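Local coordinates for Sca-family protein (Rickettsia rickettsii, PDB 4LQ8) that probably acts in cell adhesion as the N-terminal head portion of surface cell antigen 4 (Sca4), the 120 kDa antigen of the bacterium, at residues K283-G286 / A291-Y294; A293-E296 / I301-L304; K204-A209 / S219-I224; S143-G148 / S277-L282. One frame throughout, in Å; residues are numbered along the deposited sequence.

Interaction 1: K283-G286 / A291-Y294; sequences KFAG and AIAY
F284 and A293 meet through carbon on one side of their two strands, the phenyl CE1 of F284 lying 3.6 Å from the methyl CB of A293. The F284 ring is set there by a first torsion that holds CG anti to the carbonyl carbon (chi1 -72°), and the carbonyl O of A291 comes up to the ring edge, 3.5 Å from F284 CD1. The ring of Y311 also meets F284. The opposite face of the sheet carries K283 and Y294. Here K283 CB sits over the centre of the Y294 ring in a CH-pi contact, 3.5 Å from the centroid and only 14° off the ring normal, while the backbone N of A285 lies at the edge of the same ring. A285 CB adds a contact with I292 CG2 at 3.9 Å.

Strands 282-285 and 292-297 form an antiparallel beta hairpin, with K283 and Y294 as a hydrogen-bonded pair and F284 and A293 as a non-hydrogen-bonded one. K283 N gives to Y294 O at 2.9 Å, and Y294 N returns a bond to K283 O at 2.8 Å. A third bond, from A285 N to I292 O, is 2.8 Å. The short strand axes run at 135° to each other, a marked twist from strictly antiparallel. Near the loop, A285 centres an inverse gamma turn closed by a weak bond from G286 N to F284 O, and A291 CB lies 3.3 Å from A285 O. At the polar edge the far end of the K283 chain leaves the hairpin, and K283 NZ hydrogen-bonds to Q330 and forms a salt bridge with E332, both on the parallel neighbouring strand 329-332.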
loop_
_atom_site.group_PDB
_atom_site.type_symbol
_atom_site.label_atom_id
_atom_site.label_comp_id
_atom_site.label_asym_id
_atom_site.label_seq_id
_atom_site.Cartn_x
_atom_site.Cartn_y
_atom_site.Cartn_z
ATOM N N LYS A 283 -5.228 -0.733 8.268
ATOM C CA LYS A 283 -6.045 -1.539 9.187
ATOM C C LYS A 283 -6.603 -2.751 8.424
ATOM O O LYS A 283 -6.701 -2.714 7.204
ATOM C CB LYS A 283 -7.221 -0.728 9.803
ATOM C CG LYS A 283 -6.879 0.635 10.434
ATOM C CD LYS A 283 -5.983 0.486 11.633
ATOM C CE LYS A 283 -5.977 1.705 12.510
ATOM N NZ LYS A 283 -5.222 1.413 13.755
ATOM N N PHE A 284 -7.031 -3.774 9.158
ATOM C CA PHE A 284 -7.686 -4.958 8.622
ATOM C C PHE A 284 -8.981 -5.129 9.370
ATOM O O PHE A 284 -9.022 -4.987 10.605
ATOM C CB PHE A 284 -6.796 -6.223 8.707
ATOM C CG PHE A 284 -5.675 -6.131 7.692
ATOM C CD1 PHE A 284 -5.912 -6.378 6.342
ATOM C CD2 PHE A 284 -4.403 -5.718 8.075
ATOM C CE1 PHE A 284 -4.890 -6.227 5.394
ATOM C CE2 PHE A 284 -3.377 -5.598 7.131
ATOM C CZ PHE A 284 -3.633 -5.839 5.797
ATOM N N ALA A 285 -10.053 -5.383 8.610
ATOM C CA ALA A 285 -11.395 -5.555 9.131
ATOM C C ALA A 285 -11.540 -6.996 9.663
ATOM O O ALA A 285 -12.080 -7.858 8.988
ATOM C CB ALA A 285 -12.410 -5.252 8.029
ATOM N N GLY A 286 -11.037 -7.242 10.866
ATOM C CA GLY A 286 -11.057 -8.579 11.471
ATOM C C GLY A 286 -9.634 -9.111 11.596
ATOM O O GLY A 286 -8.678 -8.429 11.206
ATOM N N ALA A 291 -9.713 -10.985 6.196
ATOM C CA ALA A 291 -9.996 -9.613 6.650
ATOM C C ALA A 291 -9.508 -8.582 5.581
ATOM O O ALA A 291 -8.353 -8.613 5.159
ATOM C CB ALA A 291 -9.326 -9.351 7.981
ATOM N N ILE A 292 -10.414 -7.713 5.127
ATOM C CA ILE A 292 -10.117 -6.731 4.107
ATOM C C ILE A 292 -9.338 -5.549 4.691
ATOM O O ILE A 292 -9.591 -5.131 5.815
ATOM C CB ILE A 292 -11.397 -6.318 3.305
ATOM C CG1 ILE A 292 -11.036 -5.650 1.937
ATOM C CG2 ILE A 292 -12.357 -5.462 4.127
ATOM C CD1 ILE A 292 -10.304 -6.643 0.871
ATOM N N ALA A 293 -8.379 -5.026 3.918
ATOM C CA ALA A 293 -7.600 -3.862 4.321
ATOM C C ALA A 293 -8.519 -2.661 4.277
ATOM O O ALA A 293 -9.369 -2.562 3.396
ATOM C CB ALA A 293 -6.439 -3.641 3.342
ATOM N N TYR A 294 -8.371 -1.761 5.234
ATOM C CA TYR A 294 -9.122 -0.507 5.232
ATOM C C TYR A 294 -8.278 0.587 5.832
ATOM O O TYR A 294 -7.284 0.306 6.517
ATOM C CB TYR A 294 -10.525 -0.617 5.904
ATOM C CG TYR A 294 -10.538 -0.600 7.413
ATOM C CD1 TYR A 294 -10.501 -1.786 8.144
ATOM C CD2 TYR A 294 -10.657 0.602 8.117
ATOM C CE1 TYR A 294 -10.595 -1.777 9.538
ATOM C CE2 TYR A 294 -10.716 0.623 9.510
ATOM C CZ TYR A 294 -10.702 -0.568 10.217
ATOM O OH TYR A 294 -10.781 -0.527 11.586
#

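Interaction 2: A293-E296 / I301-L304; sequences AYIE and IYTL
I295 and Y302 form the middle, hydrogen-bonded pair of an antiparallel beta hairpin between strands 292-297 and 300-304, buried in the mixed sheet whose next strand, 236-245, lies beyond 300-304. Two bonds join the pair: I295 N to Y302 O and Y302 N to I295 O, each 2.9 Å and each with the donor nearly in line with the carbonyl. A third, from L304 N to A293 O, is also 2.9 Å but enters from above the carbonyl plane.

The side chains divide between two faces. On one, I295 CG1 lies between the backbone N and the carbonyl carbon (chi1 53°) and comes 4.1 Å from Y302 CB, while A293 CB touches L304 CB at 3.9 Å. On the other, the methyl CD1 of I301 reaches two neighbours at once: it lies 4.0 Å from Y294 CD2 and 3.9 Å from E296 CG. T303 brings its CG2 alongside Y294 CB, and strand 215-224 covers this face through I218. The carboxylate of E296 turns elsewhere, its OE1 bonding to the backbone N of Q211.

The backbones of Y294 and T303 bond outward, to K283 and L244, and the cross-strand side-chain contacts on each face are between carbons, which leaves polar bonding to the main chain and the buried sides to apolar packing.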
loop_
_atom_site.group_PDB
_atom_site.type_symbol
_atom_site.label_atom_id
_atom_site.label_comp_id
_atom_site.label_asym_id
_atom_site.label_seq_id
_atom_site.Cartn_x
_atom_site.Cartn_y
_atom_site.Cartn_z
ATOM N N ALA A 293 -8.379 -5.026 3.918
ATOM C CA ALA A 293 -7.600 -3.862 4.321
ATOM C C ALA A 293 -8.519 -2.661 4.277
ATOM O O ALA A 293 -9.369 -2.562 3.396
ATOM C CB ALA A 293 -6.439 -3.641 3.342
ATOM N N TYR A 294 -8.371 -1.761 5.234
ATOM C CA TYR A 294 -9.122 -0.507 5.232
ATOM C C TYR A 294 -8.278 0.587 5.832
ATOM O O TYR A 294 -7.284 0.306 6.517
ATOM C CB TYR A 294 -10.525 -0.617 5.904
ATOM C CG TYR A 294 -10.538 -0.600 7.413
ATOM C CD1 TYR A 294 -10.501 -1.786 8.144
ATOM C CD2 TYR A 294 -10.657 0.602 8.117
ATOM C CE1 TYR A 294 -10.595 -1.777 9.538
ATOM C CE2 TYR A 294 -10.716 0.623 9.510
ATOM C CZ TYR A 294 -10.702 -0.568 10.217
ATOM O OH TYR A 294 -10.781 -0.527 11.586
ATOM N N ILE A 295 -8.678 1.835 5.563
ATOM C CA ILE A 295 -8.025 3.039 6.058
ATOM C C ILE A 295 -9.090 4.089 6.336
ATOM O O ILE A 295 -10.152 4.104 5.709
ATOM C CB ILE A 295 -6.957 3.615 5.045
ATOM C CG1 ILE A 295 -7.573 3.828 3.652
ATOM C CG2 ILE A 295 -5.704 2.717 4.947
ATOM C CD1 ILE A 295 -7.236 4.992 3.037
ATOM N N GLU A 296 -8.766 4.990 7.232
ATOM C CA GLU A 296 -9.527 6.187 7.512
ATOM C C GLU A 296 -8.652 7.231 6.826
ATOM O O GLU A 296 -7.444 7.171 6.990
ATOM C CB GLU A 296 -9.612 6.421 9.017
ATOM C CG GLU A 296 -10.768 7.327 9.380
ATOM C CD GLU A 296 -10.921 7.572 10.864
ATOM O OE1 GLU A 296 -10.479 6.720 11.675
ATOM O OE2 GLU A 296 -11.502 8.621 11.216
ATOM N N ILE A 301 -13.890 6.424 5.520
ATOM C CA ILE A 301 -13.412 5.053 5.494
ATOM C C ILE A 301 -13.353 4.553 4.063
ATOM O O ILE A 301 -14.281 4.758 3.298
ATOM C CB ILE A 301 -14.254 4.126 6.429
ATOM C CG1 ILE A 301 -14.027 4.484 7.933
ATOM C CG2 ILE A 301 -13.988 2.634 6.149
ATOM C CD1 ILE A 301 -12.646 3.998 8.594
ATOM N N TYR A 302 -12.262 3.887 3.720
ATOM C CA TYR A 302 -12.082 3.269 2.418
ATOM C C TYR A 302 -11.524 1.885 2.652
ATOM O O TYR A 302 -10.783 1.690 3.614
ATOM C CB TYR A 302 -11.061 4.039 1.551
ATOM C CG TYR A 302 -11.433 5.475 1.282
ATOM C CD1 TYR A 302 -12.173 5.825 0.159
ATOM C CD2 TYR A 302 -11.007 6.493 2.122
ATOM C CE1 TYR A 302 -12.520 7.150 -0.097
ATOM C CE2 TYR A 302 -11.370 7.817 1.892
ATOM C CZ TYR A 302 -12.104 8.146 0.766
ATOM O OH TYR A 302 -12.450 9.455 0.544
ATOM N N THR A 303 -11.830 0.936 1.752
ATOM C CA THR A 303 -11.212 -0.380 1.816
ATOM C C THR A 303 -10.193 -0.419 0.685
ATOM O O THR A 303 -10.331 0.325 -0.294
ATOM C CB THR A 303 -12.238 -1.510 1.706
ATOM O OG1 THR A 303 -12.912 -1.413 0.442
ATOM C CG2 THR A 303 -13.242 -1.510 2.863
ATOM N N LEU A 304 -9.174 -1.274 0.818
ATOM C CA LEU A 304 -8.200 -1.490 -0.240
ATOM C C LEU A 304 -8.464 -2.899 -0.789
ATOM O O LEU A 304 -9.101 -3.692 -0.104
ATOM C CB LEU A 304 -6.744 -1.297 0.251
ATOM C CG LEU A 304 -6.400 0.102 0.847
ATOM C CD1 LEU A 304 -4.962 0.158 1.238
ATOM C CD2 LEU A 304 -6.573 1.196 -0.184
#

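Interaction 3: K204-A209 / S219-I224; sequences KPFTLA and SSYREI
F206 and Y221 are brought together by the same choice of first torsion, chi1 65° and 67°, which sets each CG between its own backbone N and carbonyl carbon and directs the two rings toward each other. F206 CE2 meets the CD2-CE2 side of the Y221 ring, 3.7 Å from Y221 CE2. The tyrosine carbon arrives at the edge of the F206 ring, close to its plane. With planes at 68° and centroids 5.9 Å apart, the rings meet obliquely.

Both strands belong to the hairpin of 206-209 and 215-224 in a six-stranded antiparallel sheet. The backbone of F206 pairs with I218, further back along the partner strand, whereas Y221 lies where the two segments have diverged. I292 of strand 292-297 packs on both rings.

At the open end of the hairpin, water 1 takes a bond from K204 N at 2.9 Å and gives a weak one to S219 O at 3.4 Å. No direct hydrogen bond crosses between the two segments. The chemistry is therefore of two kinds, aromatic carbon contact inside and, further out, a water bridge that is weak on its S219 side, which implies that van der Waals packing, more than polar bonding, joins these two segments.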
loop_
_atom_site.group_PDB
_atom_site.type_symbol
_atom_site.label_atom_id
_atom_site.label_comp_id
_atom_site.label_asym_id
_atom_site.label_seq_id
_atom_site.Cartn_x
_atom_site.Cartn_y
_atom_site.Cartn_z
ATOM N N LYS A 204 -21.725 -9.645 2.164
ATOM C CA LYS A 204 -21.178 -9.840 3.499
ATOM C C LYS A 204 -21.025 -8.469 4.202
ATOM O O LYS A 204 -19.899 -7.992 4.411
ATOM C CB LYS A 204 -19.861 -10.650 3.441
ATOM C CG LYS A 204 -19.466 -11.209 4.786
ATOM C CD LYS A 204 -18.229 -12.093 4.741
ATOM C CE LYS A 204 -17.750 -12.277 6.166
ATOM N NZ LYS A 204 -16.729 -13.342 6.269
ATOM N N PRO A 205 -22.140 -7.781 4.551
ATOM C CA PRO A 205 -21.981 -6.464 5.217
ATOM C C PRO A 205 -21.336 -6.627 6.601
ATOM O O PRO A 205 -21.479 -7.668 7.276
ATOM C CB PRO A 205 -23.424 -5.952 5.348
ATOM C CG PRO A 205 -24.278 -7.198 5.339
ATOM C CD PRO A 205 -23.566 -8.156 4.422
ATOM N N PHE A 206 -20.606 -5.595 7.010
ATOM C CA PHE A 206 -19.999 -5.535 8.329
ATOM C C PHE A 206 -19.848 -4.078 8.725
ATOM O O PHE A 206 -19.820 -3.201 7.856
ATOM C CB PHE A 206 -18.649 -6.291 8.372
ATOM C CG PHE A 206 -17.554 -5.720 7.511
ATOM C CD1 PHE A 206 -16.681 -4.760 8.015
ATOM C CD2 PHE A 206 -17.399 -6.132 6.190
ATOM C CE1 PHE A 206 -15.692 -4.212 7.215
ATOM C CE2 PHE A 206 -16.395 -5.589 5.389
ATOM C CZ PHE A 206 -15.524 -4.661 5.923
ATOM N N THR A 207 -19.739 -3.829 10.021
ATOM C CA THR A 207 -19.528 -2.499 10.576
ATOM C C THR A 207 -18.146 -2.417 11.227
ATOM O O THR A 207 -17.713 -3.335 11.925
ATOM C CB THR A 207 -20.646 -2.143 11.580
ATOM O OG1 THR A 207 -21.881 -2.068 10.872
ATOM C CG2 THR A 207 -20.393 -0.816 12.303
ATOM N N LEU A 208 -17.467 -1.303 11.000
ATOM C CA LEU A 208 -16.190 -1.009 11.619
ATOM C C LEU A 208 -16.311 0.329 12.353
ATOM O O LEU A 208 -17.357 0.984 12.287
ATOM C CB LEU A 208 -15.015 -1.061 10.608
ATOM C CG LEU A 208 -15.126 -0.288 9.307
ATOM C CD1 LEU A 208 -14.915 1.218 9.550
ATOM C CD2 LEU A 208 -14.100 -0.792 8.292
ATOM N N ALA A 209 -15.275 0.719 13.084
ATOM C CA ALA A 209 -15.331 1.993 13.791
ATOM C C ALA A 209 -14.169 2.865 13.381
ATOM O O ALA A 209 -13.066 2.359 13.160
ATOM C CB ALA A 209 -15.319 1.773 15.296
ATOM N N SER A 219 -20.852 -1.841 2.906
ATOM C CA SER A 219 -21.857 -2.636 2.202
ATOM C C SER A 219 -21.280 -3.332 0.962
ATOM O O SER A 219 -21.900 -4.238 0.432
ATOM C CB SER A 219 -23.077 -1.782 1.865
ATOM O OG SER A 219 -22.698 -0.627 1.141
ATOM N N SER A 220 -20.069 -2.944 0.530
ATOM C CA SER A 220 -19.419 -3.597 -0.608
ATOM C C SER A 220 -17.936 -3.294 -0.580
ATOM O O SER A 220 -17.538 -2.191 -0.207
ATOM C CB SER A 220 -20.025 -3.119 -1.931
ATOM O OG SER A 220 -19.505 -3.831 -3.037
ATOM N N TYR A 221 -17.116 -4.272 -0.990
ATOM C CA TYR A 221 -15.668 -4.114 -1.083
ATOM C C TYR A 221 -15.163 -5.092 -2.135
ATOM O O TYR A 221 -15.921 -5.956 -2.580
ATOM C CB TYR A 221 -14.952 -4.324 0.289
ATOM C CG TYR A 221 -15.017 -5.741 0.822
ATOM C CD1 TYR A 221 -14.047 -6.681 0.483
ATOM C CD2 TYR A 221 -16.046 -6.142 1.667
ATOM C CE1 TYR A 221 -14.091 -7.985 0.978
ATOM C CE2 TYR A 221 -16.100 -7.445 2.176
ATOM C CZ TYR A 221 -15.109 -8.354 1.842
ATOM O OH TYR A 221 -15.193 -9.653 2.267
ATOM N N ARG A 222 -13.895 -4.947 -2.546
ATOM C CA ARG A 222 -13.331 -5.874 -3.518
ATOM C C ARG A 222 -11.987 -6.380 -3.024
ATOM O O ARG A 222 -11.342 -5.764 -2.156
ATOM C CB ARG A 222 -13.188 -5.224 -4.910
ATOM C CG ARG A 222 -12.115 -4.109 -4.894
ATOM C CD ARG A 222 -11.813 -3.559 -6.255
ATOM N NE ARG A 222 -10.915 -2.403 -6.151
ATOM C CZ ARG A 222 -10.326 -1.847 -7.194
ATOM N NH1 ARG A 222 -10.495 -2.357 -8.410
ATOM N NH2 ARG A 222 -9.554 -0.784 -7.035
ATOM N N GLU A 223 -11.558 -7.485 -3.587
ATOM C CA GLU A 223 -10.232 -8.012 -3.300
ATOM C C GLU A 223 -9.615 -8.492 -4.597
ATOM O O GLU A 223 -10.284 -9.147 -5.398
ATOM C CB GLU A 223 -10.257 -9.114 -2.219
ATOM C CG GLU A 223 -11.140 -10.297 -2.560
ATOM C CD GLU A 223 -11.349 -11.252 -1.405
ATOM O OE1 GLU A 223 -10.904 -12.418 -1.506
ATOM O OE2 GLU A 223 -11.916 -10.820 -0.379
ATOM N N ILE A 224 -8.341 -8.164 -4.806
ATOM C CA ILE A 224 -7.638 -8.610 -6.008
ATOM C C ILE A 224 -6.638 -9.696 -5.636
ATOM O O ILE A 224 -5.918 -9.569 -4.644
ATOM C CB ILE A 224 -7.040 -7.422 -6.805
ATOM C CG1 ILE A 224 -8.181 -6.541 -7.356
ATOM C CG2 ILE A 224 -6.106 -7.922 -7.929
ATOM C CD1 ILE A 224 -7.793 -5.113 -7.692
HETATM O O HOH W 1 -20.463 -7.158 1.347
#

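Interaction 4: S143-G148 / S277-L282; sequences SIEIAG and SSPKPL
E145 reaches from helix 135-155 to P279 and K280, in the loop that links strands 271-277 and 282-285, so the contact fastens the helix to a connection between two strands of the mixed sheet. The loop has a cis peptide bond before P281.

The direct polar link is a single bond: K280 N gives to E145 OE2 at 2.8 Å, with an N-H...O angle of 159°, approaching from above the carboxylate plane. With CG anti to the carbonyl carbon (chi1 -79°) and the chain extended beyond it, the glutamate carries its carboxylate from the helix to the loop backbone.

A water-mediated link runs beside it. Water 2 donates to E145 OE1 at 2.7 Å and to K280 O at 2.6 Å, so the two polar groups of the K280 backbone are both tied to the same carboxylate, one directly and one through the water. Two more partners lie outside the segments, H297 NE2 at OE1 and Q77 NE2 at OE2, and Q77 also bonds to S278 O. Each oxygen of this buried carboxylate thus has two partners, which would be consistent with a stabilised negative charge.

The carboxylate also lies against P279 at van der Waals distance, E145 OE1 3.4 Å from P279 CB and E145 OE2 3.2 Å from P279 CA, and I295 and H297 of strand 292-297 touch the same proline.

Within the loop, the K280 side chain leads away from the helix and folds back along its own segment, where NZ gives to S278 OG at 2.7 Å, and that hydroxyl in turn gives to P279 O at 2.9 Å.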
loop_
_atom_site.group_PDB
_atom_site.type_symbol
_atom_site.label_atom_id
_atom_site.label_comp_id
_atom_site.label_asym_id
_atom_site.label_seq_id
_atom_site.Cartn_x
_atom_site.Cartn_y
_atom_site.Cartn_z
ATOM N N SER A 143 -1.721 13.896 3.700
ATOM C CA SER A 143 -1.416 14.873 2.665
ATOM C C SER A 143 -0.255 14.418 1.785
ATOM O O SER A 143 -0.312 14.644 0.591
ATOM C CB SER A 143 -1.171 16.268 3.242
ATOM O OG SER A 143 0.120 16.350 3.812
ATOM N N ILE A 144 0.757 13.731 2.349
ATOM C CA ILE A 144 1.862 13.260 1.511
ATOM C C ILE A 144 1.438 12.063 0.665
ATOM O O ILE A 144 1.986 11.882 -0.419
ATOM C CB ILE A 144 3.209 13.041 2.260
ATOM C CG1 ILE A 144 3.158 11.918 3.318
ATOM C CG2 ILE A 144 3.637 14.382 2.874
ATOM C CD1 ILE A 144 3.671 10.551 2.895
ATOM N N GLU A 145 0.460 11.270 1.132
ATOM C CA GLU A 145 -0.049 10.126 0.370
ATOM C C GLU A 145 -0.830 10.574 -0.862
ATOM O O GLU A 145 -0.560 10.067 -1.951
ATOM C CB GLU A 145 -0.906 9.197 1.246
ATOM C CG GLU A 145 -0.063 8.277 2.113
ATOM C CD GLU A 145 -0.715 7.859 3.418
ATOM O OE1 GLU A 145 -1.897 8.202 3.641
ATOM O OE2 GLU A 145 -0.045 7.169 4.216
ATOM N N ILE A 146 -1.772 11.524 -0.691
ATOM C CA ILE A 146 -2.593 12.066 -1.774
ATOM C C ILE A 146 -1.691 12.745 -2.826
ATOM O O ILE A 146 -1.806 12.440 -4.014
ATOM C CB ILE A 146 -3.707 13.007 -1.210
ATOM C CG1 ILE A 146 -4.789 12.185 -0.442
ATOM C CG2 ILE A 146 -4.337 13.896 -2.328
ATOM C CD1 ILE A 146 -5.635 13.003 0.542
ATOM N N ALA A 147 -0.770 13.616 -2.371
ATOM C CA ALA A 147 0.167 14.327 -3.247
ATOM C C ALA A 147 1.160 13.351 -3.887
ATOM O O ALA A 147 1.456 13.490 -5.064
ATOM C CB ALA A 147 0.909 15.405 -2.462
ATOM N N GLY A 148 1.619 12.369 -3.114
ATOM C CA GLY A 148 2.562 11.351 -3.550
ATOM C C GLY A 148 2.024 10.511 -4.687
ATOM O O GLY A 148 2.695 10.383 -5.718
ATOM N N SER A 277 2.943 -0.612 -1.707
ATOM C CA SER A 277 2.702 0.589 -0.906
ATOM C C SER A 277 1.226 0.732 -0.657
ATOM O O SER A 277 0.408 0.187 -1.403
ATOM C CB SER A 277 3.263 1.849 -1.575
ATOM O OG SER A 277 2.352 2.458 -2.475
ATOM N N SER A 278 0.891 1.531 0.347
ATOM C CA SER A 278 -0.481 1.876 0.673
ATOM C C SER A 278 -0.470 3.055 1.621
ATOM O O SER A 278 0.568 3.315 2.242
ATOM C CB SER A 278 -1.184 0.682 1.321
ATOM O OG SER A 278 -0.866 0.554 2.695
ATOM N N PRO A 279 -1.626 3.729 1.833
ATOM C CA PRO A 279 -1.707 4.691 2.947
ATOM C C PRO A 279 -1.415 3.954 4.269
ATOM O O PRO A 279 -1.720 2.753 4.382
ATOM C CB PRO A 279 -3.178 5.149 2.930
ATOM C CG PRO A 279 -3.691 4.737 1.637
ATOM C CD PRO A 279 -2.950 3.533 1.212
ATOM N N LYS A 280 -0.820 4.657 5.248
ATOM C CA LYS A 280 -0.442 4.080 6.537
ATOM C C LYS A 280 -0.987 4.904 7.723
ATOM O O LYS A 280 -1.113 6.113 7.583
ATOM C CB LYS A 280 1.114 3.932 6.663
ATOM C CG LYS A 280 1.751 2.892 5.724
ATOM C CD LYS A 280 1.213 1.462 5.941
ATOM C CE LYS A 280 1.992 0.392 5.212
ATOM N NZ LYS A 280 1.637 0.311 3.773
ATOM N N PRO A 281 -1.254 4.299 8.906
ATOM C CA PRO A 281 -1.191 2.851 9.200
ATOM C C PRO A 281 -2.335 2.122 8.462
ATOM O O PRO A 281 -3.412 2.682 8.262
ATOM C CB PRO A 281 -1.356 2.807 10.735
ATOM C CG PRO A 281 -2.223 3.984 11.035
ATOM C CD PRO A 281 -1.766 5.059 10.069
ATOM N N LEU A 282 -2.079 0.906 8.027
ATOM C CA LEU A 282 -3.089 0.095 7.345
ATOM C C LEU A 282 -3.903 -0.707 8.390
ATOM O O LEU A 282 -3.321 -1.265 9.314
ATOM C CB LEU A 282 -2.374 -0.861 6.365
ATOM C CG LEU A 282 -3.241 -1.632 5.375
ATOM C CD1 LEU A 282 -4.024 -0.682 4.458
ATOM C CD2 LEU A 282 -2.391 -2.536 4.527
HETATM O O HOH W 2 -2.677 7.699 6.168
#

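Interactions 1 and 2 share A293 and Y294 and hold strand 292-297 between its two antiparallel neighbours by main-chain bonds. Interaction 3 belongs to the second, six-stranded sheet and lies furthest out, about 18 Å from the chain centre; F206, L208 and Y221 pack against I292, Y294 and T303, so the two sheets meet there, though it also includes the exposed K204. Interactions 1, 2 and 4 are buried. Interaction 4, about 8 Å from that centre, alone involves a helix; its side-chain-to-backbone bond and closely bonded water contrast with the strand pairing of interactions 1 and 2 and the ring contact of interaction 3. L282 connects it to interactions 1 and 2, and P279 to interaction 2, whereas it does not touch interaction 3.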